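Side-chain contacts in putative phosphatase/phosphodiesterase MPN_349 (Mycoplasma pneumoniae M129, PDB 1T71), which probably hydrolyses phosphoester bonds, perhaps those of 2',3'-cyclic nucleotides, using a pair of iron ions held in a calcineurin-like fold: residues L10-G15 and H183-S188; S31-D36 and G245-V250; V155-H158 and S163-N166; A189-T194 and A199-V204. All coordinates share one frame; numbering follows the deposited sequence.

Contact 1: L10-G15 and H183-S188. With FE (Fe (III) ion), chain B; FE (Fe (III) ion), chain C.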
loop_
_atom_site.group_PDB
_atom_site.type_symbol
_atom_site.label_atom_id
_atom_site.label_comp_id
_atom_site.label_asym_id
_atom_site.label_seq_id
_atom_site.Cartn_x
_atom_site.Cartn_y
_atom_site.Cartn_z
ATOM N N LEU A 10 2.307 -4.874 -3.610
ATOM C CA LEU A 10 2.179 -5.438 -2.266
ATOM C C LEU A 10 1.623 -4.410 -1.284
ATOM O O LEU A 10 1.979 -3.228 -1.342
ATOM C CB LEU A 10 3.539 -5.941 -1.767
ATOM C CG LEU A 10 4.290 -6.938 -2.661
ATOM C CD1 LEU A 10 5.461 -7.534 -1.890
ATOM C CD2 LEU A 10 3.359 -8.043 -3.113
ATOM N N GLY A 11 0.760 -4.871 -0.383
ATOM C CA GLY A 11 0.143 -3.990 0.598
ATOM C C GLY A 11 1.049 -3.575 1.745
ATOM O O GLY A 11 2.164 -4.075 1.885
ATOM N N ASP A 12 0.546 -2.660 2.569
ATOM C CA ASP A 12 1.260 -2.105 3.717
ATOM C C ASP A 12 2.315 -2.996 4.349
ATOM O O ASP A 12 1.988 -4.019 4.954
ATOM C CB ASP A 12 0.262 -1.692 4.811
ATOM C CG ASP A 12 -0.729 -0.648 4.337
ATOM O OD1 ASP A 12 -1.301 -0.825 3.232
ATOM O OD2 ASP A 12 -0.946 0.341 5.072
ATOM N N VAL A 13 3.578 -2.588 4.218
ATOM C CA VAL A 13 4.698 -3.319 4.812
ATOM C C VAL A 13 4.682 -2.954 6.292
ATOM O O VAL A 13 4.733 -1.778 6.641
ATOM C CB VAL A 13 6.047 -2.888 4.203
ATOM C CG1 VAL A 13 7.184 -3.583 4.925
ATOM C CG2 VAL A 13 6.083 -3.232 2.731
ATOM N N TYR A 14 4.632 -3.951 7.164
ATOM C CA TYR A 14 4.543 -3.682 8.595
ATOM C C TYR A 14 5.608 -4.376 9.453
ATOM O O TYR A 14 5.581 -5.597 9.644
ATOM C CB TYR A 14 3.134 -4.082 9.063
ATOM C CG TYR A 14 2.730 -3.616 10.447
ATOM C CD1 TYR A 14 3.404 -4.060 11.591
ATOM C CD2 TYR A 14 1.648 -2.753 10.614
ATOM C CE1 TYR A 14 3.002 -3.651 12.871
ATOM C CE2 TYR A 14 1.240 -2.337 11.884
ATOM C CZ TYR A 14 1.920 -2.789 13.003
ATOM O OH TYR A 14 1.509 -2.376 14.245
ATOM N N GLY A 15 6.544 -3.579 9.967
ATOM C CA GLY A 15 7.587 -4.095 10.837
ATOM C C GLY A 15 8.571 -5.102 10.275
ATOM O O GLY A 15 8.673 -5.304 9.063
ATOM N N HIS A 183 -4.692 0.412 3.644
ATOM C CA HIS A 183 -4.925 0.984 4.981
ATOM C C HIS A 183 -5.662 0.114 6.003
ATOM O O HIS A 183 -5.401 0.247 7.196
ATOM C CB HIS A 183 -5.625 2.356 4.887
ATOM C CG HIS A 183 -5.931 2.984 6.215
ATOM N ND1 HIS A 183 -4.956 3.500 7.044
ATOM C CD2 HIS A 183 -7.108 3.172 6.861
ATOM C CE1 HIS A 183 -5.516 3.977 8.142
ATOM N NE2 HIS A 183 -6.822 3.789 8.058
ATOM N N THR A 184 -6.557 -0.779 5.571
ATOM C CA THR A 184 -7.247 -1.597 6.607
ATOM C C THR A 184 -6.482 -2.855 7.048
ATOM O O THR A 184 -6.870 -3.506 8.019
ATOM C CB THR A 184 -8.682 -1.997 6.126
ATOM O OG1 THR A 184 -8.599 -2.887 5.008
ATOM C CG2 THR A 184 -9.473 -0.747 5.721
ATOM N N HIS A 185 -5.403 -3.195 6.345
ATOM C CA HIS A 185 -4.576 -4.356 6.703
ATOM C C HIS A 185 -5.244 -5.725 6.576
ATOM O O HIS A 185 -4.784 -6.700 7.176
ATOM C CB HIS A 185 -4.064 -4.221 8.138
ATOM C CG HIS A 185 -3.046 -3.142 8.330
ATOM N ND1 HIS A 185 -2.791 -2.174 7.382
ATOM C CD2 HIS A 185 -2.229 -2.866 9.376
ATOM C CE1 HIS A 185 -1.861 -1.355 7.834
ATOM N NE2 HIS A 185 -1.504 -1.750 9.041
ATOM N N VAL A 186 -6.332 -5.794 5.822
ATOM C CA VAL A 186 -7.045 -7.047 5.613
ATOM C C VAL A 186 -7.408 -7.089 4.139
ATOM O O VAL A 186 -8.121 -6.220 3.646
ATOM C CB VAL A 186 -8.342 -7.115 6.459
ATOM C CG1 VAL A 186 -9.184 -8.319 6.039
ATOM C CG2 VAL A 186 -7.985 -7.204 7.951
ATOM N N PRO A 187 -6.913 -8.096 3.410
ATOM C CA PRO A 187 -7.243 -8.162 1.986
ATOM C C PRO A 187 -8.723 -8.463 1.755
ATOM O O PRO A 187 -9.344 -9.184 2.534
ATOM C CB PRO A 187 -6.336 -9.279 1.478
ATOM C CG PRO A 187 -6.321 -10.230 2.638
ATOM C CD PRO A 187 -6.200 -9.307 3.852
ATOM N N SER A 188 -9.290 -7.886 0.700
ATOM C CA SER A 188 -10.688 -8.134 0.369
ATOM C C SER A 188 -10.671 -9.145 -0.773
ATOM O O SER A 188 -9.666 -9.262 -1.473
ATOM C CB SER A 188 -11.386 -6.839 -0.070
ATOM O OG SER A 188 -10.700 -6.218 -1.143
HETATM FE FE FE B . -1.080 0.773 7.230
HETATM FE FE FE C . -2.754 3.464 7.170
HETATM O O HOH W 1 -4.048 -2.321 3.822
#
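His183 approaches the carboxylate of Asp12 with its backbone, its N lying 3.6 Å from Asp12 OD1. The CB of His183 points away from 10-15, and a chi1 of 178° then carries ND1 to one iron, which it binds at 2.2 Å. Glu43 and Asn71 also bind that iron. A water bridges the two segments, accepting hydrogen bonds from His183 N at 2.8 Å and from His185 N. The same water lies 3.2 Å from Asp12 OD1. Asp12 thus divides its two oxygens, since OD2 binds the other iron at 2.2 Å, together with Glu43, and also has a hydrogen bond to His158. The His185 ring crosses the Asp12 side chain at about a right angle, with OD2 near the plane of the imidazole at its rim. His185 is a ligand of the same iron as Asp12, but the modelled ring turns CE1 rather than a nitrogen to the metal, so its exact orientation is doubtful. His185 NE2 comes to the edge of the Tyr14 ring, 3.7 Å from Tyr14 CD2. The centroids of these two rings are 5.8 Å apart and the planes perpendicular, yet neither ring lies over the other's face. Asp, His and Asn ligands around two irons bridged by one carboxylate, here Glu43, form the dinuclear centre of the calcineurin-like phosphoesterases.

Contact 2: S31-D36 and G245-V250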
loop_
_atom_site.group_PDB
_atom_site.type_symbol
_atom_site.label_atom_id
_atom_site.label_comp_id
_atom_site.label_asym_id
_atom_site.label_seq_id
_atom_site.Cartn_x
_atom_site.Cartn_y
_atom_site.Cartn_z
ATOM N N SER A 31 9.709 -14.059 -10.155
ATOM C CA SER A 31 9.994 -15.081 -11.151
ATOM C C SER A 31 8.720 -15.773 -11.624
ATOM O O SER A 31 8.491 -15.916 -12.822
ATOM C CB SER A 31 10.950 -16.124 -10.572
ATOM O OG SER A 31 11.080 -17.229 -11.451
ATOM N N LYS A 32 7.897 -16.203 -10.674
ATOM C CA LYS A 32 6.648 -16.894 -10.990
ATOM C C LYS A 32 5.729 -16.125 -11.941
ATOM O O LYS A 32 5.103 -16.718 -12.823
ATOM C CB LYS A 32 5.885 -17.207 -9.702
ATOM C CG LYS A 32 4.494 -17.761 -9.926
ATOM C CD LYS A 32 3.797 -18.078 -8.611
ATOM C CE LYS A 32 2.403 -18.638 -8.870
ATOM N NZ LYS A 32 1.747 -19.108 -7.624
ATOM N N TYR A 33 5.644 -14.812 -11.765
ATOM C CA TYR A 33 4.778 -13.998 -12.615
ATOM C C TYR A 33 5.522 -13.290 -13.739
ATOM O O TYR A 33 4.904 -12.599 -14.553
ATOM C CB TYR A 33 4.041 -12.942 -11.780
ATOM C CG TYR A 33 3.017 -13.500 -10.824
ATOM C CD1 TYR A 33 3.272 -13.576 -9.453
ATOM C CD2 TYR A 33 1.787 -13.956 -11.290
ATOM C CE1 TYR A 33 2.322 -14.089 -8.572
ATOM C CE2 TYR A 33 0.834 -14.473 -10.420
ATOM C CZ TYR A 33 1.107 -14.537 -9.070
ATOM O OH TYR A 33 0.166 -15.063 -8.225
ATOM N N GLN A 34 6.840 -13.470 -13.793
ATOM C CA GLN A 34 7.650 -12.809 -14.805
ATOM C C GLN A 34 7.385 -11.322 -14.679
ATOM O O GLN A 34 7.279 -10.614 -15.675
ATOM C CB GLN A 34 7.272 -13.275 -16.212
ATOM C CG GLN A 34 7.890 -14.599 -16.628
ATOM C CD GLN A 34 9.410 -14.602 -16.504
ATOM O OE1 GLN A 34 9.962 -14.812 -15.418
ATOM N NE2 GLN A 34 10.095 -14.354 -17.617
ATOM N N ALA A 35 7.270 -10.855 -13.442
ATOM C CA ALA A 35 6.998 -9.451 -13.182
ATOM C C ALA A 35 8.118 -8.575 -13.703
ATOM O O ALA A 35 9.285 -8.962 -13.679
ATOM C CB ALA A 35 6.814 -9.219 -11.688
ATOM N N ASP A 36 7.751 -7.391 -14.176
ATOM C CA ASP A 36 8.710 -6.428 -14.690
ATOM C C ASP A 36 8.981 -5.381 -13.622
ATOM O O ASP A 36 10.088 -4.850 -13.525
ATOM C CB ASP A 36 8.146 -5.725 -15.929
ATOM C CG ASP A 36 7.961 -6.666 -17.102
ATOM O OD1 ASP A 36 8.971 -7.238 -17.575
ATOM O OD2 ASP A 36 6.808 -6.832 -17.552
ATOM N N GLY A 245 -0.820 -9.202 -1.793
ATOM C CA GLY A 245 -0.588 -8.311 -2.908
ATOM C C GLY A 245 -1.446 -8.626 -4.107
ATOM O O GLY A 245 -2.347 -9.471 -4.056
ATOM N N VAL A 246 -1.166 -7.926 -5.194
ATOM C CA VAL A 246 -1.896 -8.113 -6.427
ATOM C C VAL A 246 -0.955 -8.138 -7.622
ATOM O O VAL A 246 -0.069 -7.281 -7.750
ATOM C CB VAL A 246 -2.901 -6.971 -6.654
ATOM C CG1 VAL A 246 -3.516 -7.086 -8.046
ATOM C CG2 VAL A 246 -3.976 -7.005 -5.584
ATOM N N PHE A 247 -1.132 -9.139 -8.476
ATOM C CA PHE A 247 -0.358 -9.227 -9.701
ATOM C C PHE A 247 -1.298 -8.776 -10.808
ATOM O O PHE A 247 -2.462 -9.171 -10.824
ATOM C CB PHE A 247 0.088 -10.660 -9.995
ATOM C CG PHE A 247 0.334 -10.919 -11.462
ATOM C CD1 PHE A 247 -0.673 -11.451 -12.266
ATOM C CD2 PHE A 247 1.540 -10.563 -12.052
ATOM C CE1 PHE A 247 -0.479 -11.615 -13.648
ATOM C CE2 PHE A 247 1.745 -10.721 -13.427
ATOM C CZ PHE A 247 0.732 -11.246 -14.228
ATOM N N PHE A 248 -0.815 -7.932 -11.710
ATOM C CA PHE A 248 -1.645 -7.502 -12.827
ATOM C C PHE A 248 -0.790 -7.161 -14.031
ATOM O O PHE A 248 0.327 -6.666 -13.886
ATOM C CB PHE A 248 -2.531 -6.293 -12.459
ATOM C CG PHE A 248 -1.771 -5.026 -12.180
ATOM C CD1 PHE A 248 -1.165 -4.815 -10.947
ATOM C CD2 PHE A 248 -1.686 -4.027 -13.146
ATOM C CE1 PHE A 248 -0.483 -3.623 -10.673
ATOM C CE2 PHE A 248 -1.010 -2.832 -12.888
ATOM C CZ PHE A 248 -0.405 -2.630 -11.644
ATOM N N GLU A 249 -1.304 -7.454 -15.222
ATOM C CA GLU A 249 -0.574 -7.129 -16.439
ATOM C C GLU A 249 -1.458 -6.336 -17.391
ATOM O O GLU A 249 -2.610 -6.692 -17.658
ATOM C CB GLU A 249 -0.026 -8.390 -17.118
ATOM C CG GLU A 249 -0.976 -9.137 -18.013
ATOM C CD GLU A 249 -0.268 -10.246 -18.774
ATOM O OE1 GLU A 249 0.728 -9.949 -19.472
ATOM O OE2 GLU A 249 -0.706 -11.413 -18.671
ATOM N N VAL A 250 -0.904 -5.237 -17.879
ATOM C CA VAL A 250 -1.608 -4.345 -18.776
ATOM C C VAL A 250 -1.262 -4.727 -20.209
ATOM O O VAL A 250 -0.635 -5.753 -20.451
ATOM C CB VAL A 250 -1.185 -2.883 -18.491
ATOM C CG1 VAL A 250 -2.136 -1.906 -19.163
ATOM C CG2 VAL A 250 -1.155 -2.648 -16.989
#
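An offset aromatic stack between Tyr33 and Phe247 joins the end of helix 26-33 to strand 241-249, on the outer side of a mixed sheet and away from the iron site. The ring centroids are 4.4 Å apart and the planes only 16° from parallel. Because the rings are displaced, Tyr33 CD2 lies over the rim of the phenylalanine face, 3.4 Å from Phe247 CG, rather than over its middle. The centre of the tyrosine face receives instead the methylene of Phe247: CB sits 3.9 Å from the Tyr33 centroid, almost on the ring normal, a CH-pi contact. Tyr33 CB also lies against the phenylalanine ring, 3.5 Å from Phe247 CD2. The CB of Phe247 points to the helix, and a chi1 of 155° turns the ring to lie along the tyrosine. The phenol end is tied down separately, Tyr33 OH hydrogen bonding to Glu261 of the adjoining strand 259-267, and Ile263 of that strand also touches the tyrosine. Gln34, the first residue to leave helical angles, takes positive phi, and its N bonds to Ser31 O at 3.1 Å, part of a Schellman motif. Phe248, next along the strand, points the other way and packs against Phe180 of the second sheet. A helix on one face and another sheet on the other is the layering of the alpha/beta sandwich typical of calcineurin-like phosphoesterases.

Contact 3: V155-H158 and S163-N166; sequences VDFH and SEKN
The Phe157 ring meets Glu164 at its edge: the backbone O of Glu164 lies in the ring plane 3.9 Å from CE1, and the carboxylate oxygen OE1 stands near that plane, 3.7 Å from CZ. The carboxylate is turned 80° from the ring, so it presents oxygen to the ring's C-H rim without stacking on it. Stacking is supplied by Phe168, one turn farther along the helix. These groups pack helix 162-172 against strand 152-158 in the beta-alpha-beta unit that continues into strand 178-182, part of the sandwich of this phosphoesterase fold. The CB of Phe157 points to the helix, and a chi1 of -168° extends the ring from it with CE1 and CZ leading. Glu164 reaches back with an extended chain whose CG comes within 4.1 Å of the ring atom CZ. The buried carboxylate is satisfied at both oxygens, OE1 by Thr126 N and OE2 by Ser127 OG, which probably holds it in its upright setting beside the ring. The neighbouring strand residue, His158, points away from the helix toward the iron site. Lys165 packs more loosely and obliquely against the phenylalanine. Its chain is coiled rather than extended, with chi2 to chi4 all near 80°, and this bends the ammonium group round to hydrogen bond with Thr202 O while the aliphatic part stays by the ring, Lys165 CD lying 4.3 Å from Phe157 CD1.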
loop_
_atom_site.group_PDB
_atom_site.type_symbol
_atom_site.label_atom_id
_atom_site.label_comp_id
_atom_site.label_asym_id
_atom_site.label_seq_id
_atom_site.Cartn_x
_atom_site.Cartn_y
_atom_site.Cartn_z
ATOM N N VAL A 155 -3.042 3.847 -9.174
ATOM C CA VAL A 155 -3.441 4.593 -7.984
ATOM C C VAL A 155 -3.574 3.774 -6.702
ATOM O O VAL A 155 -4.261 2.752 -6.669
ATOM C CB VAL A 155 -4.791 5.311 -8.210
ATOM C CG1 VAL A 155 -5.192 6.078 -6.954
ATOM C CG2 VAL A 155 -4.695 6.246 -9.405
ATOM N N ASP A 156 -2.908 4.237 -5.650
ATOM C CA ASP A 156 -2.986 3.595 -4.341
ATOM C C ASP A 156 -3.833 4.543 -3.491
ATOM O O ASP A 156 -3.358 5.605 -3.078
ATOM C CB ASP A 156 -1.589 3.430 -3.722
ATOM C CG ASP A 156 -1.639 2.935 -2.274
ATOM O OD1 ASP A 156 -0.578 2.593 -1.696
ATOM O OD2 ASP A 156 -2.746 2.894 -1.703
ATOM N N PHE A 157 -5.091 4.167 -3.258
ATOM C CA PHE A 157 -6.015 4.986 -2.471
ATOM C C PHE A 157 -5.999 4.483 -1.035
ATOM O O PHE A 157 -6.581 3.445 -0.721
ATOM C CB PHE A 157 -7.433 4.887 -3.047
ATOM C CG PHE A 157 -8.403 5.899 -2.487
ATOM C CD1 PHE A 157 -9.748 5.571 -2.321
ATOM C CD2 PHE A 157 -7.978 7.177 -2.126
ATOM C CE1 PHE A 157 -10.656 6.501 -1.796
ATOM C CE2 PHE A 157 -8.875 8.115 -1.601
ATOM C CZ PHE A 157 -10.216 7.777 -1.435
ATOM N N HIS A 158 -5.323 5.226 -0.170
ATOM C CA HIS A 158 -5.197 4.860 1.234
ATOM C C HIS A 158 -6.403 5.394 1.995
ATOM O O HIS A 158 -6.399 6.538 2.454
ATOM C CB HIS A 158 -3.897 5.454 1.793
ATOM C CG HIS A 158 -3.296 4.650 2.898
ATOM N ND1 HIS A 158 -3.272 5.086 4.205
ATOM C CD2 HIS A 158 -2.717 3.426 2.897
ATOM C CE1 HIS A 158 -2.703 4.164 4.960
ATOM N NE2 HIS A 158 -2.357 3.148 4.191
ATOM N N SER A 163 -17.211 2.203 1.709
ATOM C CA SER A 163 -18.063 3.054 0.891
ATOM C C SER A 163 -17.235 4.120 0.168
ATOM O O SER A 163 -17.470 4.376 -1.008
ATOM C CB SER A 163 -19.162 3.707 1.731
ATOM O OG SER A 163 -18.622 4.674 2.611
ATOM N N GLU A 164 -16.265 4.739 0.840
ATOM C CA GLU A 164 -15.461 5.746 0.147
ATOM C C GLU A 164 -14.627 5.072 -0.944
ATOM O O GLU A 164 -14.453 5.615 -2.036
ATOM C CB GLU A 164 -14.519 6.494 1.098
ATOM C CG GLU A 164 -13.869 7.701 0.409
ATOM C CD GLU A 164 -12.857 8.454 1.260
ATOM O OE1 GLU A 164 -12.475 9.574 0.854
ATOM O OE2 GLU A 164 -12.436 7.938 2.318
ATOM N N LYS A 165 -14.124 3.882 -0.644
ATOM C CA LYS A 165 -13.306 3.134 -1.592
ATOM C C LYS A 165 -14.074 2.811 -2.875
ATOM O O LYS A 165 -13.592 3.046 -3.981
ATOM C CB LYS A 165 -12.818 1.825 -0.950
ATOM C CG LYS A 165 -11.303 1.648 -0.955
ATOM C CD LYS A 165 -10.648 2.297 0.249
ATOM C CE LYS A 165 -10.767 1.420 1.489
ATOM N NZ LYS A 165 -9.795 0.286 1.502
ATOM N N ASN A 166 -15.274 2.263 -2.725
ATOM C CA ASN A 166 -16.071 1.906 -3.876
ATOM C C ASN A 166 -16.651 3.117 -4.605
ATOM O O ASN A 166 -16.882 3.063 -5.812
ATOM C CB ASN A 166 -17.154 0.917 -3.448
ATOM C CG ASN A 166 -16.589 -0.479 -3.228
ATOM O OD1 ASN A 166 -16.443 -1.253 -4.175
ATOM N ND2 ASN A 166 -16.240 -0.794 -1.984
#

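Contact 4: A189-T194 and A199-V204; sequences ADLRIT and AYITDV
Backbone hydrogen bonds pair Arg192 with Tyr200 in both directions: Tyr200 N donates to Arg192 O at 3.0 Å, and Arg192 N returns a bond to Tyr200 O at 3.2 Å. Weaker CA-H...O contacts flank them, Leu191 CA approaching Tyr200 O and Ala199 CA approaching Arg192 O. Ile193 and Ala199 form the adjacent non-hydrogen-bonded pair of this short antiparallel beta hairpin, which makes the edge of the second mixed sheet. Their side chains share the face turned to Thr260 of strand 259-267, whereas Tyr200 points to the other face, against helix 162-172. Among apolar contacts, the outstretched CG1 branch of Ile201 brings CD1 to 4.0 Å from Leu191 CG. The methyl CG2 of Thr194 rests 3.8 Å from Tyr200 CB, while Thr194 OG1 hydrogen bonds to Asp173. The polar side-chain contacts are fewer. Thr202 OG1 bonds to Asp190 OD2, although the modelled 2.3 Å is too short to be trusted in detail. Asp190 OD2 also lies obliquely against the Tyr200 ring, 3.2 Å from Tyr200 CE2, the two planes 58° apart. The Arg192 side chain bends over the next residue of its own strand, NE giving a nearly straight bond (169°) to Ile193 O from above the plane of that carbonyl, at 2.9 Å.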
loop_
_atom_site.group_PDB
_atom_site.type_symbol
_atom_site.label_atom_id
_atom_site.label_comp_id
_atom_site.label_asym_id
_atom_site.label_seq_id
_atom_site.Cartn_x
_atom_site.Cartn_y
_atom_site.Cartn_z
ATOM N N ALA A 189 -11.763 -9.884 -0.946
ATOM C CA ALA A 189 -11.849 -10.892 -2.010
ATOM C C ALA A 189 -12.491 -10.240 -3.238
ATOM O O ALA A 189 -13.102 -10.902 -4.078
ATOM C CB ALA A 189 -12.687 -12.089 -1.532
ATOM N N ASP A 190 -12.283 -8.928 -3.310
ATOM C CA ASP A 190 -12.790 -7.986 -4.311
ATOM C C ASP A 190 -12.105 -7.917 -5.682
ATOM O O ASP A 190 -12.698 -7.438 -6.642
ATOM C CB ASP A 190 -12.688 -6.581 -3.697
ATOM C CG ASP A 190 -14.017 -5.932 -3.510
ATOM O OD1 ASP A 190 -14.993 -6.652 -3.232
ATOM O OD2 ASP A 190 -14.089 -4.697 -3.624
ATOM N N LEU A 191 -10.848 -8.338 -5.746
ATOM C CA LEU A 191 -10.041 -8.252 -6.962
ATOM C C LEU A 191 -10.698 -8.646 -8.277
ATOM O O LEU A 191 -11.299 -9.715 -8.388
ATOM C CB LEU A 191 -8.762 -9.078 -6.797
ATOM C CG LEU A 191 -7.409 -8.535 -7.295
ATOM C CD1 LEU A 191 -6.569 -9.702 -7.789
ATOM C CD2 LEU A 191 -7.576 -7.509 -8.398
ATOM N N ARG A 192 -10.565 -7.778 -9.276
ATOM C CA ARG A 192 -11.093 -8.061 -10.606
ATOM C C ARG A 192 -10.703 -7.004 -11.623
ATOM O O ARG A 192 -10.257 -5.904 -11.271
ATOM C CB ARG A 192 -12.625 -8.149 -10.591
ATOM C CG ARG A 192 -13.326 -6.796 -10.457
ATOM C CD ARG A 192 -14.831 -6.910 -10.706
ATOM N NE ARG A 192 -15.135 -7.087 -12.126
ATOM C CZ ARG A 192 -16.359 -7.269 -12.615
ATOM N NH1 ARG A 192 -17.416 -7.306 -11.806
ATOM N NH2 ARG A 192 -16.532 -7.408 -13.925
ATOM N N ILE A 193 -10.867 -7.369 -12.892
ATOM C CA ILE A 193 -10.642 -6.460 -13.999
ATOM C C ILE A 193 -12.062 -5.900 -14.057
ATOM O O ILE A 193 -13.021 -6.673 -14.042
ATOM C CB ILE A 193 -10.331 -7.227 -15.311
ATOM C CG1 ILE A 193 -8.972 -7.920 -15.197
ATOM C CG2 ILE A 193 -10.369 -6.267 -16.501
ATOM C CD1 ILE A 193 -8.545 -8.676 -16.451
ATOM N N THR A 194 -12.210 -4.579 -14.085
ATOM C CA THR A 194 -13.544 -3.977 -14.105
ATOM C C THR A 194 -14.174 -4.034 -15.494
ATOM O O THR A 194 -13.491 -4.306 -16.481
ATOM C CB THR A 194 -13.503 -2.496 -13.668
ATOM O OG1 THR A 194 -12.855 -1.722 -14.685
ATOM C CG2 THR A 194 -12.728 -2.333 -12.345
ATOM N N ALA A 199 -8.208 -2.336 -13.082
ATOM C CA ALA A 199 -8.062 -3.339 -12.042
ATOM C C ALA A 199 -8.518 -2.648 -10.759
ATOM O O ALA A 199 -8.183 -1.485 -10.524
ATOM C CB ALA A 199 -6.612 -3.778 -11.926
ATOM N N TYR A 200 -9.305 -3.346 -9.947
ATOM C CA TYR A 200 -9.792 -2.783 -8.687
ATOM C C TYR A 200 -9.808 -3.805 -7.563
ATOM O O TYR A 200 -9.991 -4.999 -7.800
ATOM C CB TYR A 200 -11.223 -2.252 -8.831
ATOM C CG TYR A 200 -11.827 -1.818 -7.502
ATOM C CD1 TYR A 200 -11.433 -0.629 -6.890
ATOM C CD2 TYR A 200 -12.753 -2.621 -6.833
ATOM C CE1 TYR A 200 -11.939 -0.248 -5.653
ATOM C CE2 TYR A 200 -13.270 -2.249 -5.581
ATOM C CZ TYR A 200 -12.854 -1.059 -4.998
ATOM O OH TYR A 200 -13.329 -0.680 -3.757
ATOM N N ILE A 201 -9.622 -3.318 -6.339
ATOM C CA ILE A 201 -9.682 -4.144 -5.141
ATOM C C ILE A 201 -9.877 -3.182 -3.968
ATOM O O ILE A 201 -9.168 -2.180 -3.847
ATOM C CB ILE A 201 -8.404 -5.018 -4.952
ATOM C CG1 ILE A 201 -8.629 -6.002 -3.801
ATOM C CG2 ILE A 201 -7.191 -4.149 -4.689
ATOM C CD1 ILE A 201 -7.475 -6.978 -3.576
ATOM N N THR A 202 -10.859 -3.472 -3.120
ATOM C CA THR A 202 -11.153 -2.606 -1.985
ATOM C C THR A 202 -9.942 -2.435 -1.076
ATOM O O THR A 202 -9.664 -1.327 -0.622
ATOM C CB THR A 202 -12.365 -3.132 -1.187
ATOM O OG1 THR A 202 -13.525 -3.079 -2.025
ATOM C CG2 THR A 202 -12.618 -2.266 0.048
ATOM N N ASP A 203 -9.229 -3.527 -0.810
ATOM C CA ASP A 203 -8.019 -3.460 0.008
ATOM C C ASP A 203 -7.044 -4.592 -0.325
ATOM O O ASP A 203 -7.404 -5.771 -0.300
ATOM C CB ASP A 203 -8.353 -3.483 1.509
ATOM C CG ASP A 203 -7.249 -2.852 2.354
ATOM O OD1 ASP A 203 -6.087 -3.327 2.278
ATOM O OD2 ASP A 203 -7.538 -1.873 3.083
ATOM N N VAL A 204 -5.807 -4.222 -0.638
ATOM C CA VAL A 204 -4.779 -5.201 -0.973
ATOM C C VAL A 204 -4.390 -6.049 0.236
ATOM O O VAL A 204 -4.067 -7.230 0.113
ATOM C CB VAL A 204 -3.508 -4.507 -1.504
ATOM C CG1 VAL A 204 -2.413 -5.546 -1.773
ATOM C CG2 VAL A 204 -3.834 -3.730 -2.766
#

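Overall arrangement
Contact 1 supplies iron ligands from both of its segments, and contact 3 adds to the site directly: His158, another iron ligand, places NE2 3.3 Å from Asp12 OD2. Contacts 3 and 4 reach the same sheet and are tied by Lys165 NZ to Thr202 O at 2.7 Å. Contact 4 in turn holds the loop that carries the metal-binding histidines, Ser188 N lying 3.0 Å from Asp203 O, though the Thr202 side chain is itself about 13 Å from the nearest iron. Contact 2 is the outlier, its centre 18 Å from that of contact 1, yet its strand bridges inward: Val246 CG2 packs 4.0 Å from Ile201 CD1 of contact 4, across the interface between the two sheets.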